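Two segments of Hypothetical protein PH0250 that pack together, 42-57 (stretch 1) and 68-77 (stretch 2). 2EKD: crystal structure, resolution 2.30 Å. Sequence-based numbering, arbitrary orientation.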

ATOM      1  N   PRO F  42      30.630  19.332 -28.785  1.00 28.12           N
ATOM      2  CA  PRO F  42      29.801  18.474 -29.639  1.00 27.38           C
ATOM      3  C   PRO F  42      28.694  17.805 -28.816  1.00 26.17           C
ATOM      4  O   PRO F  42      28.947  17.303 -27.719  1.00 24.23           O
ATOM      5  CB  PRO F  42      30.806  17.452 -30.180  1.00 26.62           C
ATOM      6  CG  PRO F  42      32.100  18.223 -30.195  1.00 29.10           C
ATOM      7  CD  PRO F  42      32.050  18.952 -28.875  1.00 27.68           C
ATOM      8  N   ILE F  43      27.475  17.802 -29.354  1.00 25.07           N
ATOM      9  CA  ILE F  43      26.325  17.194 -28.688  1.00 23.81           C
ATOM     10  C   ILE F  43      25.982  15.825 -29.279  1.00 24.70           C
ATOM     11  O   ILE F  43      25.870  15.680 -30.492  1.00 25.87           O
ATOM     12  CB  ILE F  43      25.055  18.064 -28.833  1.00 22.37           C
ATOM     13  CG1 ILE F  43      25.242  19.423 -28.147  1.00 21.84           C
ATOM     14  CG2 ILE F  43      23.853  17.316 -28.257  1.00 22.47           C
ATOM     15  CD1 ILE F  43      25.299  19.359 -26.638  1.00 18.85           C
ATOM     16  N   VAL F  44      25.814  14.827 -28.419  1.00 24.43           N
ATOM     17  CA  VAL F  44      25.425  13.493 -28.859  1.00 22.94           C
ATOM     18  C   VAL F  44      24.281  13.029 -27.961  1.00 22.80           C
ATOM     19  O   VAL F  44      24.426  12.931 -26.738  1.00 22.05           O
ATOM     20  CB  VAL F  44      26.577  12.479 -28.771  1.00 23.85           C
ATOM     21  CG1 VAL F  44      26.073  11.090 -29.152  1.00 23.38           C
ATOM     22  CG2 VAL F  44      27.697  12.888 -29.710  1.00 25.83           C
ATOM     23  N   VAL F  45      23.141  12.754 -28.579  1.00 21.24           N
ATOM     24  CA  VAL F  45      21.958  12.319 -27.856  1.00 19.78           C
ATOM     25  C   VAL F  45      21.724  10.808 -27.947  1.00 21.92           C
ATOM     26  O   VAL F  45      21.787  10.219 -29.027  1.00 22.19           O
ATOM     27  CB  VAL F  45      20.695  13.036 -28.405  1.00 19.18           C
ATOM     28  CG1 VAL F  45      19.448  12.531 -27.692  1.00 18.59           C
ATOM     29  CG2 VAL F  45      20.834  14.548 -28.248  1.00 14.59           C
ATOM     30  N   ASP F  46      21.482  10.179 -26.804  1.00 22.04           N
ATOM     31  CA  ASP F  46      21.166   8.758 -26.780  1.00 23.16           C
ATOM     32  C   ASP F  46      19.641   8.751 -26.676  1.00 22.36           C
ATOM     33  O   ASP F  46      19.069   9.084 -25.634  1.00 22.59           O
ATOM     34  CB  ASP F  46      21.804   8.063 -25.576  1.00 23.59           C
ATOM     35  CG  ASP F  46      23.309   7.946 -25.708  1.00 28.01           C
ATOM     36  OD1 ASP F  46      23.785   7.725 -26.841  1.00 32.56           O
ATOM     37  OD2 ASP F  46      24.020   8.059 -24.689  1.00 29.16           O
ATOM     38  N   ASP F  47      18.995   8.401 -27.779  1.00 21.28           N
ATOM     39  CA  ASP F  47      17.544   8.398 -27.866  1.00 20.88           C
ATOM     40  C   ASP F  47      16.922   7.027 -27.608  1.00 19.57           C
ATOM     41  O   ASP F  47      16.942   6.139 -28.466  1.00 17.75           O
ATOM     42  CB  ASP F  47      17.146   8.938 -29.241  1.00 22.09           C
ATOM     43  CG  ASP F  47      15.656   8.951 -29.461  1.00 24.17           C
ATOM     44  OD1 ASP F  47      14.893   8.841 -28.476  1.00 25.66           O
ATOM     45  OD2 ASP F  47      15.251   9.091 -30.633  1.00 26.84           O
ATOM     46  N   ILE F  48      16.375   6.861 -26.408  1.00 18.68           N
ATOM     47  CA  ILE F  48      15.747   5.602 -26.033  1.00 19.44           C
ATOM     48  C   ILE F  48      14.254   5.629 -26.331  1.00 18.58           C
ATOM     49  O   ILE F  48      13.531   6.525 -25.886  1.00 18.33           O
ATOM     50  CB  ILE F  48      15.940   5.293 -24.530  1.00 18.47           C
ATOM     51  CG1 ILE F  48      17.431   5.267 -24.182  1.00 20.31           C
ATOM     52  CG2 ILE F  48      15.308   3.955 -24.196  1.00 17.30           C
ATOM     53  CD1 ILE F  48      17.719   5.254 -22.678  1.00 17.31           C
ATOM     54  N   LEU F  49      13.810   4.639 -27.099  1.00 19.70           N
ATOM     55  CA  LEU F  49      12.407   4.486 -27.465  1.00 18.00           C
ATOM     56  C   LEU F  49      11.706   5.747 -27.961  1.00 18.57           C
ATOM     57  O   LEU F  49      10.637   6.108 -27.473  1.00 18.99           O
ATOM     58  CB  LEU F  49      11.647   3.884 -26.281  1.00 17.76           C
ATOM     59  CG  LEU F  49      12.052   2.428 -26.009  1.00 20.49           C
ATOM     60  CD1 LEU F  49      11.542   1.959 -24.651  1.00 19.03           C
ATOM     61  CD2 LEU F  49      11.507   1.547 -27.141  1.00 18.86           C
ATOM     62  N   ASP F  50      12.315   6.405 -28.942  1.00 18.76           N
ATOM     63  CA  ASP F  50      11.759   7.616 -29.551  1.00 20.28           C
ATOM     64  C   ASP F  50      11.409   8.774 -28.616  1.00 20.74           C
ATOM     65  O   ASP F  50      10.533   9.584 -28.934  1.00 20.11           O
ATOM     66  CB  ASP F  50      10.514   7.271 -30.380  1.00 23.84           C
ATOM     67  CG  ASP F  50      10.816   6.315 -31.523  1.00 27.00           C
ATOM     68  OD1 ASP F  50      11.911   6.414 -32.121  1.00 26.80           O
ATOM     69  OD2 ASP F  50       9.947   5.471 -31.831  1.00 29.44           O
ATOM     70  N   THR F  51      12.092   8.871 -27.478  1.00 18.56           N
ATOM     71  CA  THR F  51      11.820   9.959 -26.552  1.00 18.68           C
ATOM     72  C   THR F  51      12.290  11.299 -27.133  1.00 18.24           C
ATOM     73  O   THR F  51      11.697  12.343 -26.861  1.00 18.59           O
ATOM     74  CB  THR F  51      12.501   9.703 -25.188  1.00 20.81           C
ATOM     75  OG1 THR F  51      12.049   8.444 -24.671  1.00 22.35           O
ATOM     76  CG2 THR F  51      12.159  10.811 -24.190  1.00 16.49           C
ATOM     77  N   TYR F  52      13.343  11.268 -27.948  1.00 18.58           N
ATOM     78  CA  TYR F  52      13.855  12.494 -28.552  1.00 18.75           C
ATOM     79  C   TYR F  52      12.780  13.098 -29.454  1.00 18.80           C
ATOM     80  O   TYR F  52      12.548  14.309 -29.439  1.00 18.68           O
ATOM     81  CB  TYR F  52      15.136  12.203 -29.338  1.00 19.07           C
ATOM     82  CG  TYR F  52      15.893  13.443 -29.775  1.00 21.50           C
ATOM     83  CD1 TYR F  52      15.952  14.571 -28.958  1.00 18.88           C
ATOM     84  CD2 TYR F  52      16.603  13.462 -30.980  1.00 21.47           C
ATOM     85  CE1 TYR F  52      16.705  15.686 -29.323  1.00 22.28           C
ATOM     86  CE2 TYR F  52      17.360  14.575 -31.357  1.00 22.40           C
ATOM     87  CZ  TYR F  52      17.409  15.681 -30.520  1.00 23.98           C
ATOM     88  OH  TYR F  52      18.187  16.764 -30.858  1.00 24.84           O
ATOM     89  N   TYR F  53      12.107  12.248 -30.222  1.00 19.71           N
ATOM     90  CA  TYR F  53      11.028  12.703 -31.091  1.00 20.09           C
ATOM     91  C   TYR F  53       9.959  13.446 -30.271  1.00 19.87           C
ATOM     92  O   TYR F  53       9.454  14.486 -30.699  1.00 19.40           O
ATOM     93  CB  TYR F  53      10.382  11.511 -31.812  1.00 21.47           C
ATOM     94  CG  TYR F  53       9.091  11.863 -32.525  1.00 24.11           C
ATOM     95  CD1 TYR F  53       9.101  12.576 -33.726  1.00 24.45           C
ATOM     96  CD2 TYR F  53       7.853  11.532 -31.967  1.00 24.54           C
ATOM     97  CE1 TYR F  53       7.911  12.956 -34.352  1.00 24.17           C
ATOM     98  CE2 TYR F  53       6.657  11.908 -32.583  1.00 25.16           C
ATOM     99  CZ  TYR F  53       6.694  12.623 -33.771  1.00 26.25           C
ATOM    100  OH  TYR F  53       5.514  13.051 -34.346  1.00 27.05           O
ATOM    101  N   GLU F  54       9.615  12.912 -29.098  1.00 18.78           N
ATOM    102  CA  GLU F  54       8.601  13.540 -28.240  1.00 17.92           C
ATOM    103  C   GLU F  54       9.062  14.911 -27.735  1.00 17.29           C
ATOM    104  O   GLU F  54       8.280  15.864 -27.725  1.00 16.25           O
ATOM    105  CB  GLU F  54       8.258  12.630 -27.051  1.00 20.61           C
ATOM    106  CG  GLU F  54       7.916  11.196 -27.450  1.00 24.44           C
ATOM    107  CD  GLU F  54       7.528  10.307 -26.272  1.00 26.73           C
ATOM    108  OE1 GLU F  54       8.084  10.478 -25.168  1.00 26.35           O
ATOM    109  OE2 GLU F  54       6.670   9.418 -26.458  1.00 29.47           O
ATOM    110  N   PHE F  55      10.324  15.014 -27.316  1.00 16.52           N
ATOM    111  CA  PHE F  55      10.864  16.296 -26.844  1.00 17.61           C
ATOM    112  C   PHE F  55      10.883  17.287 -28.001  1.00 18.39           C
ATOM    113  O   PHE F  55      10.513  18.456 -27.855  1.00 19.16           O
ATOM    114  CB  PHE F  55      12.293  16.130 -26.309  1.00 17.68           C
ATOM    115  CG  PHE F  55      12.367  15.726 -24.860  1.00 16.81           C
ATOM    116  CD1 PHE F  55      11.695  14.605 -24.397  1.00 17.01           C
ATOM    117  CD2 PHE F  55      13.137  16.461 -23.962  1.00 15.70           C
ATOM    118  CE1 PHE F  55      11.788  14.217 -23.059  1.00 16.47           C
ATOM    119  CE2 PHE F  55      13.235  16.081 -22.626  1.00 17.17           C
ATOM    120  CZ  PHE F  55      12.557  14.955 -22.175  1.00 15.92           C
ATOM    121  N   TYR F  56      11.320  16.800 -29.156  1.00 19.19           N
ATOM    122  CA  TYR F  56      11.401  17.600 -30.374  1.00 19.68           C
ATOM    123  C   TYR F  56      10.038  18.166 -30.774  1.00 18.83           C
ATOM    124  O   TYR F  56       9.904  19.356 -31.040  1.00 19.08           O
ATOM    125  CB  TYR F  56      11.946  16.724 -31.502  1.00 21.58           C
ATOM    126  CG  TYR F  56      11.902  17.343 -32.874  1.00 23.47           C
ATOM    127  CD1 TYR F  56      12.912  18.196 -33.309  1.00 22.52           C
ATOM    128  CD2 TYR F  56      10.863  17.043 -33.755  1.00 23.71           C
ATOM    129  CE1 TYR F  56      12.896  18.729 -34.588  1.00 25.27           C
ATOM    130  CE2 TYR F  56      10.832  17.573 -35.036  1.00 26.95           C
ATOM    131  CZ  TYR F  56      11.855  18.413 -35.449  1.00 27.53           C
ATOM    132  OH  TYR F  56      11.839  18.926 -36.726  1.00 30.30           O
ATOM    133  N   THR F  57       9.033  17.299 -30.818  1.00 20.52           N
ATOM    134  CA  THR F  57       7.672  17.692 -31.189  1.00 19.68           C
ATOM    135  C   THR F  57       7.080  18.762 -30.271  1.00 18.19           C
ATOM    136  O   THR F  57       6.442  19.701 -30.733  1.00 16.77           O
ATOM    137  CB  THR F  57       6.726  16.461 -31.183  1.00 21.75           C
ATOM    138  OG1 THR F  57       7.133  15.538 -32.199  1.00 25.78           O
ATOM    139  CG2 THR F  57       5.288  16.884 -31.448  1.00 24.23           C
TER
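Stretch 2 68-77: PLENVQVIKM

Lys76 NZ makes a salt bridge to Asp50 OD1 at 2.9 Å. The same NZ reaches Asp47 OD2 at 3.2 Å, a second salt bridge whose hydrogen bond is weak. Chi3 and chi4 of Lys76 are both p, and the end of its side chain comes nearer stretch 1 than CB does, within reach of both carboxylates. A water joins this cluster: it donates to Asp47 O at 2.7 Å and accepts from Asp50 N and Lys76 NZ, each at 3.0 Å.

Two tyrosines of helix 51-57 donate to the helical residues that open stretch 2. Tyr52 OH lies 2.7 Å from Leu69 O, and Tyr56 OH lies 2.9 Å from Glu70 OE2. Tyr52 and Tyr56 are one helical turn apart, so both point toward stretch 2.

After Glu70 the chain leaves the helix at Asn71, and Val72 leads into strand 73-77. This strand runs parallel to strand 44-48, at a crossing angle of -20° and a closest axis approach of 4.6 Å. The register pairs Val44 with Gln73 and continues in step to Ile48 with Met77. The backbone bonds alternate in direction: Val45 N to Gln73 O, 3.0 Å; Ile75 N to Val45 O, 2.8 Å; Asp47 N to Ile75 O, 2.9 Å; Met77 N to Asp47 O, 2.8 Å. Leu49 N to Met77 O, 3.0 Å, extends the ladder just past the strand.

Val44, Asp46, Ile48, Gln73, Ile75 and Met77 share one face of the sheet. There the selenomethionine Met77 packs its SE 3.7 Å from Ile48 CG1. On the other face, Val45 CB lies 4.1 Å from Val74 CG2. Tyr52 packs beside Val74, with Tyr52 CE2 3.8 Å from Val74 CG2. Farther out, Tyr56 CD1 meets Leu69 CD1 at 4.1 Å, at the ring edge.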

ATOM      1  N   PRO F  68      18.585  23.142 -34.518  1.00 28.30           N
ATOM      2  CA  PRO F  68      19.713  22.699 -33.689  1.00 28.36           C
ATOM      3  C   PRO F  68      19.528  21.253 -33.208  1.00 29.38           C
ATOM      4  O   PRO F  68      20.500  20.530 -32.994  1.00 30.24           O
ATOM      5  CB  PRO F  68      19.696  23.684 -32.521  1.00 28.93           C
ATOM      6  CG  PRO F  68      19.136  24.923 -33.127  1.00 30.01           C
ATOM      7  CD  PRO F  68      18.015  24.398 -33.998  1.00 28.79           C
ATOM      8  N   LEU F  69      18.277  20.836 -33.030  1.00 28.61           N
ATOM      9  CA  LEU F  69      17.999  19.480 -32.578  1.00 29.05           C
ATOM     10  C   LEU F  69      18.082  18.488 -33.733  1.00 29.93           C
ATOM     11  O   LEU F  69      18.350  17.303 -33.527  1.00 28.72           O
ATOM     12  CB  LEU F  69      16.613  19.402 -31.938  1.00 30.48           C
ATOM     13  CG  LEU F  69      16.347  20.252 -30.692  1.00 31.32           C
ATOM     14  CD1 LEU F  69      14.954  19.925 -30.173  1.00 34.16           C
ATOM     15  CD2 LEU F  69      17.385  19.969 -29.620  1.00 30.23           C
ATOM     16  N   GLU F  70      17.853  18.978 -34.949  1.00 30.29           N
ATOM     17  CA  GLU F  70      17.893  18.128 -36.136  1.00 32.11           C
ATOM     18  C   GLU F  70      19.317  17.862 -36.612  1.00 31.56           C
ATOM     19  O   GLU F  70      19.578  16.860 -37.275  1.00 30.66           O
ATOM     20  CB  GLU F  70      17.112  18.777 -37.279  1.00 33.48           C
ATOM     21  CG  GLU F  70      15.618  18.856 -37.073  1.00 36.20           C
ATOM     22  CD  GLU F  70      14.941  19.670 -38.157  1.00 39.67           C
ATOM     23  OE1 GLU F  70      15.289  19.482 -39.344  1.00 44.17           O
ATOM     24  OE2 GLU F  70      14.059  20.490 -37.831  1.00 41.13           O
ATOM     25  N   ASN F  71      20.240  18.747 -36.258  1.00 32.01           N
ATOM     26  CA  ASN F  71      21.619  18.607 -36.707  1.00 33.47           C
ATOM     27  C   ASN F  71      22.624  18.000 -35.735  1.00 32.46           C
ATOM     28  O   ASN F  71      23.816  17.974 -36.026  1.00 32.54           O
ATOM     29  CB  ASN F  71      22.133  19.966 -37.192  1.00 35.83           C
ATOM     30  CG  ASN F  71      21.314  20.508 -38.346  1.00 38.48           C
ATOM     31  OD1 ASN F  71      21.198  19.867 -39.395  1.00 42.58           O
ATOM     32  ND2 ASN F  71      20.739  21.690 -38.160  1.00 39.43           N
ATOM     33  N   VAL F  72      22.164  17.508 -34.588  1.00 30.82           N
ATOM     34  CA  VAL F  72      23.090  16.897 -33.643  1.00 29.68           C
ATOM     35  C   VAL F  72      23.172  15.413 -33.960  1.00 28.58           C
ATOM     36  O   VAL F  72      22.300  14.878 -34.639  1.00 28.13           O
ATOM     37  CB  VAL F  72      22.617  17.069 -32.184  1.00 31.21           C
ATOM     38  CG1 VAL F  72      22.464  18.548 -31.859  1.00 31.68           C
ATOM     39  CG2 VAL F  72      21.306  16.324 -31.967  1.00 31.39           C
ATOM     40  N   GLN F  73      24.216  14.748 -33.476  1.00 27.25           N
ATOM     41  CA  GLN F  73      24.371  13.320 -33.716  1.00 27.56           C
ATOM     42  C   GLN F  73      23.524  12.547 -32.702  1.00 26.83           C
ATOM     43  O   GLN F  73      23.404  12.945 -31.542  1.00 25.19           O
ATOM     44  CB  GLN F  73      25.844  12.921 -33.606  1.00 29.37           C
ATOM     45  CG  GLN F  73      26.771  13.780 -34.473  1.00 32.59           C
ATOM     46  CD  GLN F  73      28.214  13.314 -34.430  1.00 33.56           C
ATOM     47  OE1 GLN F  73      28.620  12.444 -35.202  1.00 37.30           O
ATOM     48  NE2 GLN F  73      28.992  13.875 -33.515  1.00 35.04           N
ATOM     49  N   VAL F  74      22.943  11.440 -33.148  1.00 26.21           N
ATOM     50  CA  VAL F  74      22.078  10.639 -32.298  1.00 24.75           C
ATOM     51  C   VAL F  74      22.339   9.136 -32.359  1.00 23.84           C
ATOM     52  O   VAL F  74      22.585   8.577 -33.426  1.00 23.97           O
ATOM     53  CB  VAL F  74      20.590  10.887 -32.669  1.00 25.27           C
ATOM     54  CG1 VAL F  74      19.678   9.978 -31.852  1.00 23.18           C
ATOM     55  CG2 VAL F  74      20.230  12.349 -32.441  1.00 23.24           C
ATOM     56  N   ILE F  75      22.294   8.497 -31.196  1.00 23.74           N
ATOM     57  CA  ILE F  75      22.461   7.055 -31.089  1.00 23.45           C
ATOM     58  C   ILE F  75      21.102   6.552 -30.611  1.00 25.26           C
ATOM     59  O   ILE F  75      20.718   6.769 -29.458  1.00 24.75           O
ATOM     60  CB  ILE F  75      23.526   6.665 -30.049  1.00 23.63           C
ATOM     61  CG1 ILE F  75      24.901   7.168 -30.494  1.00 22.63           C
ATOM     62  CG2 ILE F  75      23.549   5.141 -29.875  1.00 22.57           C
ATOM     63  CD1 ILE F  75      26.022   6.790 -29.547  1.00 23.26           C
ATOM     64  N   LYS F  76      20.366   5.902 -31.507  1.00 25.96           N
ATOM     65  CA  LYS F  76      19.042   5.400 -31.174  1.00 27.84           C
ATOM     66  C   LYS F  76      19.080   4.047 -30.488  1.00 28.25           C
ATOM     67  O   LYS F  76      19.829   3.163 -30.882  1.00 27.60           O
ATOM     68  CB  LYS F  76      18.166   5.321 -32.436  1.00 26.99           C
ATOM     69  CG  LYS F  76      17.787   6.685 -33.005  1.00 25.81           C
ATOM     70  CD  LYS F  76      16.799   6.576 -34.172  1.00 26.20           C
ATOM     71  CE  LYS F  76      15.438   6.019 -33.746  1.00 26.20           C
ATOM     72  NZ  LYS F  76      14.662   6.967 -32.888  1.00 26.15           N
HETATM   73  N   MSE F  77      18.273   3.909 -29.445  1.00 30.84           N
HETATM   74  CA  MSE F  77      18.175   2.662 -28.694  1.00 34.73           C
HETATM   75  C   MSE F  77      16.702   2.264 -28.805  1.00 33.45           C
HETATM   76  O   MSE F  77      15.875   2.601 -27.957  1.00 31.89           O
HETATM   77  CB  MSE F  77      18.610   2.899 -27.241  1.00 39.61           C
HETATM   78  CG  MSE F  77      19.955   3.649 -27.155  1.00 46.65           C
HETATM   79 SE   MSE F  77      20.627   3.914 -25.499  1.00 60.82          SE
HETATM   80  CE  MSE F  77      22.331   4.323 -25.879  1.00 53.56           C
TER
HETATM   81  O   HOH W   1      14.893   5.642 -30.190  1.00 18.82           O